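PDB 6YHH: beta-N-acetylglucosaminidase-like protein Glycoside hydrolase family 20 from Flavobacterium johnsoniae, which probably removes terminal N-acetylhexosamine units from chitin-derived oligosaccharides, acting as a chitobiase of bacterial chitin utilisation. Local coordinates for residues F412-M417 with A448-E453; S154-P159 with L454-T459. All blocks are in the same frame, centred on the assembly; numbering follows the deposited sequence.

Interaction 1. Residues F412-M417 with A448-E453; sequences FYIDLM and ATMWTE
The side chain of Tyr-413 sets out from a CB that lies 4.2 Å from Thr-449 OG1, and its ring then passes beneath that hydroxyl, which sits 3.3 Å above the ring plane, over the centre. Thr-449 can offer its oxygen there because OG1 occupies the crowded position between backbone N and carbonyl carbon (chi1 58°). Further out, Tyr-413 CE2 comes within 3.2 Å of Trp-451 NE1; the two ring planes are inclined obliquely, at 36°. At the tip, Tyr-413 OH still lies near the indole, 4.2 Å from Trp-451 CZ2. This happens at the C-terminal end of strand 443-450, the last of the (beta/alpha)8 barrel, where Trp-451 stands about 7 Å, side chain to side chain, from Glu-317, the predicted proton donor. One backbone bond joins the loop to the strand, Thr-449 N giving its hydrogen almost straight to Phe-412 O (166°). Next along the loop, Ile-414 reaches across with CG1 against Thr-449 O and CD1 against Met-450 CB. The carboxylate of Asp-415 lies alongside Trp-451 at the indole edge, and a water donates to Asp-415 OD2 (2.6 Å) and to Glu-453 OE1 (2.7 Å), probably easing the repulsion between the two acids.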
# COMPACT_ATOMS: atom_id res chain seq x y z
N PHE A 412 21.18 5.28 16.08
CA PHE A 412 20.38 4.99 14.89
C PHE A 412 18.93 4.55 15.33
O PHE A 412 18.25 3.78 14.60
CB PHE A 412 21.00 3.85 14.08
CG PHE A 412 22.39 4.12 13.52
CD1 PHE A 412 22.70 5.28 12.85
CD2 PHE A 412 23.36 3.13 13.57
CE1 PHE A 412 23.94 5.43 12.22
CE2 PHE A 412 24.60 3.32 13.00
CZ PHE A 412 24.91 4.47 12.31
N TYR A 413 18.46 5.17 16.40
CA TYR A 413 17.11 4.90 16.94
C TYR A 413 16.10 5.81 16.23
O TYR A 413 15.59 6.77 16.81
CB TYR A 413 17.08 5.02 18.46
CG TYR A 413 17.45 3.71 19.12
CD1 TYR A 413 18.66 3.09 18.83
CD2 TYR A 413 16.58 3.06 19.98
CE1 TYR A 413 18.97 1.85 19.38
CE2 TYR A 413 16.93 1.85 20.60
CZ TYR A 413 18.07 1.22 20.20
OH TYR A 413 18.34 -0.03 20.70
N ILE A 414 15.78 5.45 14.99
CA ILE A 414 14.93 6.29 14.09
C ILE A 414 13.49 6.43 14.65
O ILE A 414 12.80 7.39 14.34
CB ILE A 414 14.89 5.68 12.66
CG1 ILE A 414 14.68 4.19 12.65
CG2 ILE A 414 16.18 5.91 11.95
CD1 ILE A 414 14.35 3.62 11.29
N ASP A 415 13.05 5.50 15.52
CA ASP A 415 11.74 5.62 16.10
C ASP A 415 11.55 6.80 16.98
O ASP A 415 10.40 7.22 17.21
CB ASP A 415 11.41 4.32 16.87
CG ASP A 415 12.33 4.10 18.02
OD1 ASP A 415 13.55 4.09 17.78
OD2 ASP A 415 11.86 3.91 19.19
N LEU A 416 12.66 7.40 17.52
CA LEU A 416 12.55 8.46 18.50
C LEU A 416 12.36 9.83 17.86
O LEU A 416 12.33 10.84 18.53
CB LEU A 416 13.82 8.39 19.39
CG LEU A 416 13.90 7.04 20.17
CD1 LEU A 416 15.19 7.05 21.04
CD2 LEU A 416 12.66 6.65 20.95
N MET A 417 12.37 9.84 16.53
CA MET A 417 12.03 11.04 15.75
C MET A 417 13.06 12.16 15.81
O MET A 417 12.73 13.36 15.62
CB MET A 417 10.60 11.57 16.05
CG MET A 417 9.53 10.46 16.00
SD MET A 417 9.63 9.39 14.56
CE MET A 417 9.14 10.49 13.27
N ALA A 448 19.93 0.57 11.76
CA ALA A 448 18.79 1.46 12.15
C ALA A 448 17.75 0.56 12.81
O ALA A 448 17.48 -0.56 12.28
CB ALA A 448 18.22 2.15 10.94
N THR A 449 17.18 1.01 13.92
CA THR A 449 16.18 0.21 14.62
C THR A 449 14.82 0.87 14.61
O THR A 449 14.60 1.86 15.28
CB THR A 449 16.53 -0.07 16.09
OG1 THR A 449 16.69 1.18 16.82
CG2 THR A 449 17.79 -0.89 16.20
N MET A 450 13.89 0.31 13.86
CA MET A 450 12.51 0.80 13.84
C MET A 450 11.60 0.06 14.79
O MET A 450 10.90 -0.91 14.42
CB MET A 450 11.87 0.79 12.46
CG MET A 450 10.54 1.57 12.46
SD MET A 450 10.71 3.29 12.95
CE MET A 450 9.02 3.60 13.48
N TRP A 451 11.67 0.47 16.04
CA TRP A 451 10.74 0.08 17.10
C TRP A 451 9.33 0.65 16.76
O TRP A 451 9.22 1.76 16.25
CB TRP A 451 11.19 0.53 18.43
CG TRP A 451 12.57 0.08 18.79
CD1 TRP A 451 13.71 0.81 18.69
CD2 TRP A 451 12.97 -1.26 19.07
NE1 TRP A 451 14.82 0.01 19.00
CE2 TRP A 451 14.38 -1.26 19.17
CE3 TRP A 451 12.29 -2.44 19.21
CZ2 TRP A 451 15.09 -2.40 19.56
CZ3 TRP A 451 12.98 -3.56 19.59
CH2 TRP A 451 14.35 -3.56 19.74
N THR A 452 8.28 -0.16 16.99
CA THR A 452 6.94 0.20 16.48
C THR A 452 5.85 0.49 17.49
O THR A 452 4.68 0.49 17.12
CB THR A 452 6.49 -0.81 15.43
OG1 THR A 452 6.43 -2.14 15.99
CG2 THR A 452 7.34 -0.81 14.22
N GLU A 453 6.22 0.92 18.70
CA GLU A 453 5.21 1.41 19.64
C GLU A 453 4.29 2.42 19.01
O GLU A 453 3.05 2.39 19.27
CB GLU A 453 5.82 2.07 20.83
CG GLU A 453 6.60 1.16 21.79
CD GLU A 453 8.03 0.89 21.51
OE1 GLU A 453 8.48 1.05 20.33
OE2 GLU A 453 8.74 0.57 22.52
O HOH W 1 9.27 3.58 19.64

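Interaction 2. Residues S154-P159 with L454-T459; sequences SRHFQP and LATPET
Two loops meet here in a partly buried contact: loop 154-159 leads from strand 146-152 into helix 160-172, and loop 454-459 leads from strand 443-450 to helix 460-464. His-156 directs its CB at the other loop, 3.2 Å from Ala-455 O, and one face of its ring lies over Ala-455 C and Thr-456 N, offset toward the rim. Its ND1 is bonded to Thr-452 O, which fixes the ring's rotation. Gln-158 folds back at chi2 (-66°), so that NE2 gives a 2.9 Å bond to His-156 O, approached from above the carbonyl plane, and a weak one of 3.4 Å to Ala-455 O. The long amide thus spans both loops, whereas its buried OE1 has no hydrogen-bonding partner and rests 3.3 Å from Pro-457 CA. Beyond it two rigid rings cross at about a right angle, Pro-159 CD lying 3.6 Å from Pro-457 CG. Thr-456 and Thr-459 brace their own turn reciprocally: Thr-456 OG1 accepts from Thr-459 N (3.1 Å), and Thr-459 OG1 accepts from Thr-456 N. The first of these bonds makes an ST motif, set within beta-alpha loops that follow the neighbouring first and last strands of a TIM barrel.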
# COMPACT_ATOMS: atom_id res chain seq x y z
N SER A 154 6.41 -6.76 16.71
CA SER A 154 5.64 -7.08 17.91
C SER A 154 4.72 -5.90 18.37
O SER A 154 3.55 -6.10 18.65
CB SER A 154 6.59 -7.49 19.07
OG SER A 154 5.87 -7.69 20.27
N ARG A 155 5.31 -4.71 18.53
CA ARG A 155 4.54 -3.62 19.10
C ARG A 155 3.33 -3.29 18.20
O ARG A 155 2.20 -3.32 18.62
CB ARG A 155 5.43 -2.41 19.32
CG ARG A 155 6.27 -2.48 20.60
CD ARG A 155 7.03 -3.77 20.81
NE ARG A 155 7.84 -3.73 22.05
CZ ARG A 155 8.98 -3.09 22.18
NH1 ARG A 155 9.57 -2.49 21.14
NH2 ARG A 155 9.53 -2.96 23.36
N HIS A 156 3.58 -3.02 16.94
CA HIS A 156 2.61 -3.04 15.87
C HIS A 156 3.05 -4.01 14.80
O HIS A 156 4.11 -3.89 14.24
CB HIS A 156 2.40 -1.69 15.16
CG HIS A 156 1.55 -0.72 15.93
ND1 HIS A 156 2.06 0.07 16.93
CD2 HIS A 156 0.22 -0.46 15.88
CE1 HIS A 156 1.08 0.81 17.44
NE2 HIS A 156 -0.03 0.51 16.83
N PHE A 157 2.19 -4.99 14.57
CA PHE A 157 2.43 -5.99 13.56
C PHE A 157 2.55 -5.27 12.23
O PHE A 157 1.72 -4.37 11.89
CB PHE A 157 1.36 -7.06 13.56
CG PHE A 157 1.51 -8.09 12.47
CD1 PHE A 157 2.54 -9.04 12.57
CD2 PHE A 157 0.63 -8.17 11.39
CE1 PHE A 157 2.76 -9.97 11.60
CE2 PHE A 157 0.85 -9.14 10.41
CZ PHE A 157 1.89 -10.08 10.54
N GLN A 158 3.52 -5.71 11.45
CA GLN A 158 3.75 -5.17 10.11
C GLN A 158 3.53 -6.30 9.09
O GLN A 158 4.35 -7.24 8.98
CB GLN A 158 5.12 -4.61 9.97
CG GLN A 158 5.52 -3.62 11.05
CD GLN A 158 4.69 -2.35 10.99
OE1 GLN A 158 4.31 -1.89 9.95
NE2 GLN A 158 4.40 -1.83 12.16
N PRO A 159 2.45 -6.21 8.33
CA PRO A 159 2.11 -7.30 7.40
C PRO A 159 3.19 -7.54 6.30
O PRO A 159 4.09 -6.73 6.08
CB PRO A 159 0.81 -6.82 6.75
CG PRO A 159 0.16 -6.06 7.82
CD PRO A 159 1.36 -5.22 8.34
N LEU A 454 4.86 3.37 18.22
CA LEU A 454 4.15 4.48 17.71
C LEU A 454 4.10 4.54 16.17
O LEU A 454 4.03 5.64 15.61
CB LEU A 454 4.73 5.80 18.26
CG LEU A 454 4.84 5.89 19.79
CD1 LEU A 454 5.56 7.19 20.29
CD2 LEU A 454 3.45 5.71 20.48
N ALA A 455 4.18 3.40 15.53
CA ALA A 455 4.09 3.31 14.06
C ALA A 455 3.23 2.14 13.67
O ALA A 455 3.57 1.00 13.91
CB ALA A 455 5.44 3.21 13.46
N THR A 456 2.19 2.44 12.93
CA THR A 456 1.30 1.41 12.35
C THR A 456 1.84 1.03 11.01
O THR A 456 2.75 1.67 10.49
CB THR A 456 -0.09 2.02 12.15
OG1 THR A 456 0.06 3.19 11.31
CG2 THR A 456 -0.71 2.42 13.50
N PRO A 457 1.25 0.02 10.39
CA PRO A 457 1.66 -0.25 8.98
C PRO A 457 1.47 0.93 8.07
O PRO A 457 2.18 1.04 7.07
CB PRO A 457 0.70 -1.37 8.56
CG PRO A 457 0.46 -2.05 9.85
CD PRO A 457 0.36 -1.03 10.92
N GLU A 458 0.53 1.80 8.41
CA GLU A 458 0.29 3.03 7.63
C GLU A 458 1.38 4.06 7.77
O GLU A 458 1.77 4.76 6.81
CB GLU A 458 -1.10 3.62 7.91
CG GLU A 458 -2.24 2.65 7.50
CD GLU A 458 -2.52 1.50 8.41
OE1 GLU A 458 -2.18 1.53 9.61
OE2 GLU A 458 -2.92 0.46 7.79
N THR A 459 1.87 4.25 8.98
CA THR A 459 2.84 5.29 9.22
C THR A 459 4.33 4.81 9.27
O THR A 459 5.22 5.65 9.29
CB THR A 459 2.61 6.13 10.51
OG1 THR A 459 2.68 5.28 11.65
CG2 THR A 459 1.24 6.71 10.50

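Interaction 1 is the deeper of the two, almost wholly buried, while interaction 2 is partly buried and lies farther from the chain's centre. They share one run of chain: 448-453 continues directly into 454-459, so strand 443-450 and its following loop meet the loop after 406-408 on one side and the loop after 146-152 on the other, these being the strands that flank it in the barrel. Aromatic, apolar and water-bridged acidic groups carry the first contact; peptide carbonyls, an amide and prolines carry the second. Glu-453 and Arg-155, a long, weak ion pair, link the two, and each also hydrogen-bonds a bound Tris molecule, consistent with a pocket beside them.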